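Local coordinates for protein superoxide dismutase (Candida albicans, PDB 4GUN) that probably destroys superoxide radicals formed in the cell, using manganese to convert them to hydrogen peroxide and oxygen, at residues Ser116-Ile119 / Asp120-Ser124; Lys141-Gly144 / Gly145-Asp148. The protein carries 2 engineered substitutions. One frame throughout, in Å; residues are numbered along the deposited sequence.

Contact 1 comes first along the chain. It lies along helix 115-127, between residues about one turn apart, and closes no long loop. The chain then runs through strand 133-140 and reaches contact 2, the tight turn before strand 146-153. The two contacts lie in series and neither nests in nor crosses the other. Their centres are about 18 Å apart and they do not touch within the chain. They are joined through the fold instead: Leu-118, Ile-121 and Thr-122 rest on Val-149 of strand 146-153, which contact 2 opens. Between subunits the tie is direct, because Ile-121 of contact 1 packs on Gln-142 of the second subunit, part of that subunit's contact 2.

Contact 1 (Ser116-Ile119 / Asp120-Ser124); sequences SNLI and DITNS
Thr-122 and Leu-118 meet one turn apart in the alpha-helix 115-127, part of the C-terminal alpha/beta domain of iron/manganese superoxide dismutases. Leu-118 O receives two hydrogen bonds from the same residue. Thr-122 N donates to Leu-118 O at 2.9 Å, with an N-H...O angle of 165°. Thr-122 OG1 also donates to Leu-118 O, at 3.0 Å, from above the carbonyl plane. The hydroxyl can fold back because OG1 stands beside its own backbone N (chi1 -53°). It is thus satisfied within a helix face that is buried. On another face, Ile-119 and Asn-123 run side by side, pointing the same way, with Ile-119 CG2 3.5 Å from Asn-123 ND2. Ile-121 CD1 lies against the chain of Asn-117, 3.4 Å from Asn-117 O.

Outside the turn, Asn-117 ND2 hydrogen-bonds to Tyr-112 O at the end of helix 103-112. Leu-118 and Thr-122 pack on Ile-137 and Val-149 of the sheet. Thr-122 is about 11 Å, side chain to side chain, from the manganese ligand Asp-170. The amide of Asn-123 is steadied at its other corner, where OD1 accepts a hydrogen bond from Trp-192 NE1.

Contact 2 (Lys141-Gly144 / Gly145-Asp148); sequences KQNG and GALD
The flat amide of Asn-143 has Ala-146 lying obliquely off one face and beyond its outer edge. The methyl carbon, Ala-146 CB, is 3.3 Å from Asn-143 OD1 and 3.7 Å from Asn-143 ND2. It sits in front of the gap between these two atoms, not squarely over the group. Ala-146 N is on the same side of the amide plane. Ala-146 N donates to Asn-143 OD1 across a long 3.3 Å, with an N-H...O angle of 146°. The donor is tilted 34° from the carbonyl plane, so the bond is bent at both ends. The amide is turned in over the loop because CG of Asn-143 stands between its backbone N and carbonyl carbon (chi1 67°). At the other corner, Asn-143 ND2 hydrogen-bonds to Leu-147 O of the second subunit, and Leu-147 O here takes the same hydrogen bond from Asn-143 of that subunit.

The turn is the tip of the beta hairpin joining strands 133-140 and 146-153 of the antiparallel sheet. A backbone hydrogen bond between Ala-146 and Asn-140 pairs the strands where the hairpin closes. Gly-144 and Gly-145 both have positive phi, in the left-handed region. There is no room for a CB on Gly-144 beside the carbonyl O of Asn-143, nor on Gly-145 beside Gly-144 O. Gln-111 of the second subunit packs on Ala-146, and its NE2 hydrogen-bonds to Asn-143 O. Within the chain, Gly-145 O is hydrogen-bonded to Tyr-204 OH of the C-terminal helix.

Contact 1 (Ser116-Ile119 / Asp120-Ser124)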
loop_
_atom_site.group_PDB
_atom_site.type_symbol
_atom_site.label_atom_id
_atom_site.label_comp_id
_atom_site.label_asym_id
_atom_site.label_seq_id
_atom_site.Cartn_x
_atom_site.Cartn_y
_atom_site.Cartn_z
ATOM N N SER A 116 -12.536 28.431 -10.233
ATOM C CA SER A 116 -13.555 27.478 -10.642
ATOM C C SER A 116 -12.963 26.246 -11.322
ATOM O O SER A 116 -13.402 25.139 -11.021
ATOM C CB SER A 116 -14.628 28.145 -11.495
ATOM O OG SER A 116 -14.066 28.661 -12.688
ATOM N N ASN A 117 -11.932 26.427 -12.184
ATOM C CA ASN A 117 -11.267 25.317 -12.874
ATOM C C ASN A 117 -10.482 24.454 -11.887
ATOM O O ASN A 117 -10.499 23.232 -11.992
ATOM C CB ASN A 117 -10.359 25.818 -14.016
ATOM C CG ASN A 117 -9.817 24.718 -14.925
ATOM O OD1 ASN A 117 -10.440 23.664 -15.127
ATOM N ND2 ASN A 117 -8.654 24.956 -15.528
ATOM N N LEU A 118 -9.805 25.090 -10.933
ATOM C CA LEU A 118 -9.069 24.410 -9.877
ATOM C C LEU A 118 -10.047 23.612 -8.979
ATOM O O LEU A 118 -9.760 22.456 -8.640
ATOM C CB LEU A 118 -8.265 25.439 -9.061
ATOM C CG LEU A 118 -7.550 24.928 -7.796
ATOM C CD1 LEU A 118 -6.578 23.723 -8.105
ATOM C CD2 LEU A 118 -6.850 26.046 -7.080
ATOM N N ILE A 119 -11.214 24.209 -8.634
ATOM C CA ILE A 119 -12.255 23.531 -7.830
ATOM C C ILE A 119 -12.778 22.286 -8.595
ATOM O O ILE A 119 -12.955 21.218 -7.983
ATOM C CB ILE A 119 -13.385 24.533 -7.418
ATOM C CG1 ILE A 119 -12.861 25.565 -6.384
ATOM C CG2 ILE A 119 -14.634 23.795 -6.879
ATOM C CD1 ILE A 119 -13.873 26.685 -6.025
ATOM N N ASP A 120 -12.972 22.416 -9.936
ATOM C CA ASP A 120 -13.428 21.293 -10.782
ATOM C C ASP A 120 -12.442 20.131 -10.767
ATOM O O ASP A 120 -12.857 18.975 -10.656
ATOM C CB ASP A 120 -13.669 21.738 -12.228
ATOM C CG ASP A 120 -14.898 22.584 -12.443
ATOM O OD1 ASP A 120 -15.831 22.513 -11.600
ATOM O OD2 ASP A 120 -14.938 23.312 -13.455
ATOM N N ILE A 121 -11.144 20.442 -10.887
ATOM C CA ILE A 121 -10.058 19.457 -10.844
ATOM C C ILE A 121 -10.027 18.765 -9.462
ATOM O O ILE A 121 -9.972 17.535 -9.406
ATOM C CB ILE A 121 -8.699 20.079 -11.266
ATOM C CG1 ILE A 121 -8.711 20.444 -12.760
ATOM C CG2 ILE A 121 -7.538 19.138 -10.954
ATOM C CD1 ILE A 121 -7.749 21.556 -13.146
ATOM N N THR A 122 -10.123 19.543 -8.371
ATOM C CA THR A 122 -10.159 18.990 -7.016
ATOM C C THR A 122 -11.385 18.083 -6.801
ATOM O O THR A 122 -11.264 17.025 -6.180
ATOM C CB THR A 122 -10.094 20.097 -5.947
ATOM O OG1 THR A 122 -8.965 20.937 -6.192
ATOM C CG2 THR A 122 -9.998 19.531 -4.527
ATOM N N ASN A 123 -12.558 18.509 -7.299
ATOM C CA ASN A 123 -13.778 17.724 -7.152
ATOM C C ASN A 123 -13.663 16.399 -7.902
ATOM O O ASN A 123 -14.180 15.396 -7.411
ATOM C CB ASN A 123 -15.018 18.524 -7.554
ATOM C CG ASN A 123 -15.438 19.561 -6.546
ATOM O OD1 ASN A 123 -15.128 19.488 -5.352
ATOM N ND2 ASN A 123 -16.135 20.584 -7.014
ATOM N N SER A 124 -12.925 16.393 -9.053
ATOM C CA SER A 124 -12.648 15.196 -9.859
ATOM C C SER A 124 -11.722 14.241 -9.086
ATOM O O SER A 124 -11.952 13.036 -9.098
ATOM C CB SER A 124 -12.056 15.561 -11.220
ATOM O OG SER A 124 -13.088 15.758 -12.174
#

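Contact 2 (Lys141-Gly144 / Gly145-Asp148)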
loop_
_atom_site.group_PDB
_atom_site.type_symbol
_atom_site.label_atom_id
_atom_site.label_comp_id
_atom_site.label_asym_id
_atom_site.label_seq_id
_atom_site.Cartn_x
_atom_site.Cartn_y
_atom_site.Cartn_z
ATOM N N LYS A 141 7.721 23.679 -3.246
ATOM C CA LYS A 141 8.779 24.686 -3.060
ATOM C C LYS A 141 9.989 24.536 -3.993
ATOM O O LYS A 141 10.738 25.503 -4.169
ATOM C CB LYS A 141 9.242 24.697 -1.592
ATOM C CG LYS A 141 8.148 25.119 -0.611
ATOM C CD LYS A 141 8.660 25.173 0.822
ATOM C CE LYS A 141 8.514 23.849 1.521
ATOM N NZ LYS A 141 9.225 23.795 2.824
ATOM N N GLN A 142 10.169 23.350 -4.596
ATOM C CA GLN A 142 11.306 23.007 -5.461
ATOM C C GLN A 142 11.165 23.339 -6.948
ATOM O O GLN A 142 12.177 23.575 -7.607
ATOM C CB GLN A 142 11.610 21.505 -5.340
ATOM C CG GLN A 142 12.306 21.093 -4.047
ATOM C CD GLN A 142 12.465 19.589 -3.939
ATOM O OE1 GLN A 142 11.746 18.796 -4.571
ATOM N NE2 GLN A 142 13.396 19.163 -3.095
ATOM N N ASN A 143 9.948 23.236 -7.500
ATOM C CA ASN A 143 9.701 23.436 -8.930
ATOM C C ASN A 143 9.081 24.809 -9.294
ATOM O O ASN A 143 8.331 24.905 -10.272
ATOM C CB ASN A 143 8.836 22.296 -9.452
ATOM C CG ASN A 143 7.432 22.281 -8.906
ATOM O OD1 ASN A 143 7.051 23.120 -8.088
ATOM N ND2 ASN A 143 6.612 21.360 -9.395
ATOM N N GLY A 144 9.398 25.833 -8.511
ATOM C CA GLY A 144 8.930 27.204 -8.731
ATOM C C GLY A 144 7.647 27.592 -8.024
ATOM O O GLY A 144 6.956 28.523 -8.452
ATOM N N GLY A 145 7.342 26.908 -6.925
ATOM C CA GLY A 145 6.119 27.153 -6.159
ATOM C C GLY A 145 4.863 26.703 -6.886
ATOM O O GLY A 145 3.794 27.283 -6.682
ATOM N N ALA A 146 4.975 25.658 -7.735
ATOM C CA ALA A 146 3.851 25.138 -8.521
ATOM C C ALA A 146 2.815 24.418 -7.670
ATOM O O ALA A 146 3.144 23.655 -6.761
ATOM C CB ALA A 146 4.333 24.206 -9.622
ATOM N N LEU A 147 1.559 24.641 -8.020
ATOM C CA LEU A 147 0.424 24.042 -7.363
ATOM C C LEU A 147 0.104 22.718 -8.041
ATOM O O LEU A 147 0.387 22.528 -9.228
ATOM C CB LEU A 147 -0.795 24.975 -7.486
ATOM C CG LEU A 147 -0.727 26.325 -6.760
ATOM C CD1 LEU A 147 -1.853 27.219 -7.220
ATOM C CD2 LEU A 147 -0.737 26.148 -5.213
ATOM N N ASP A 148 -0.502 21.802 -7.274
ATOM C CA ASP A 148 -0.963 20.516 -7.774
ATOM C C ASP A 148 -2.068 20.042 -6.852
ATOM O O ASP A 148 -2.173 20.535 -5.730
ATOM C CB ASP A 148 0.177 19.488 -7.849
ATOM C CG ASP A 148 -0.095 18.223 -8.678
ATOM O OD1 ASP A 148 -0.935 18.287 -9.634
ATOM O OD2 ASP A 148 0.549 17.191 -8.402
#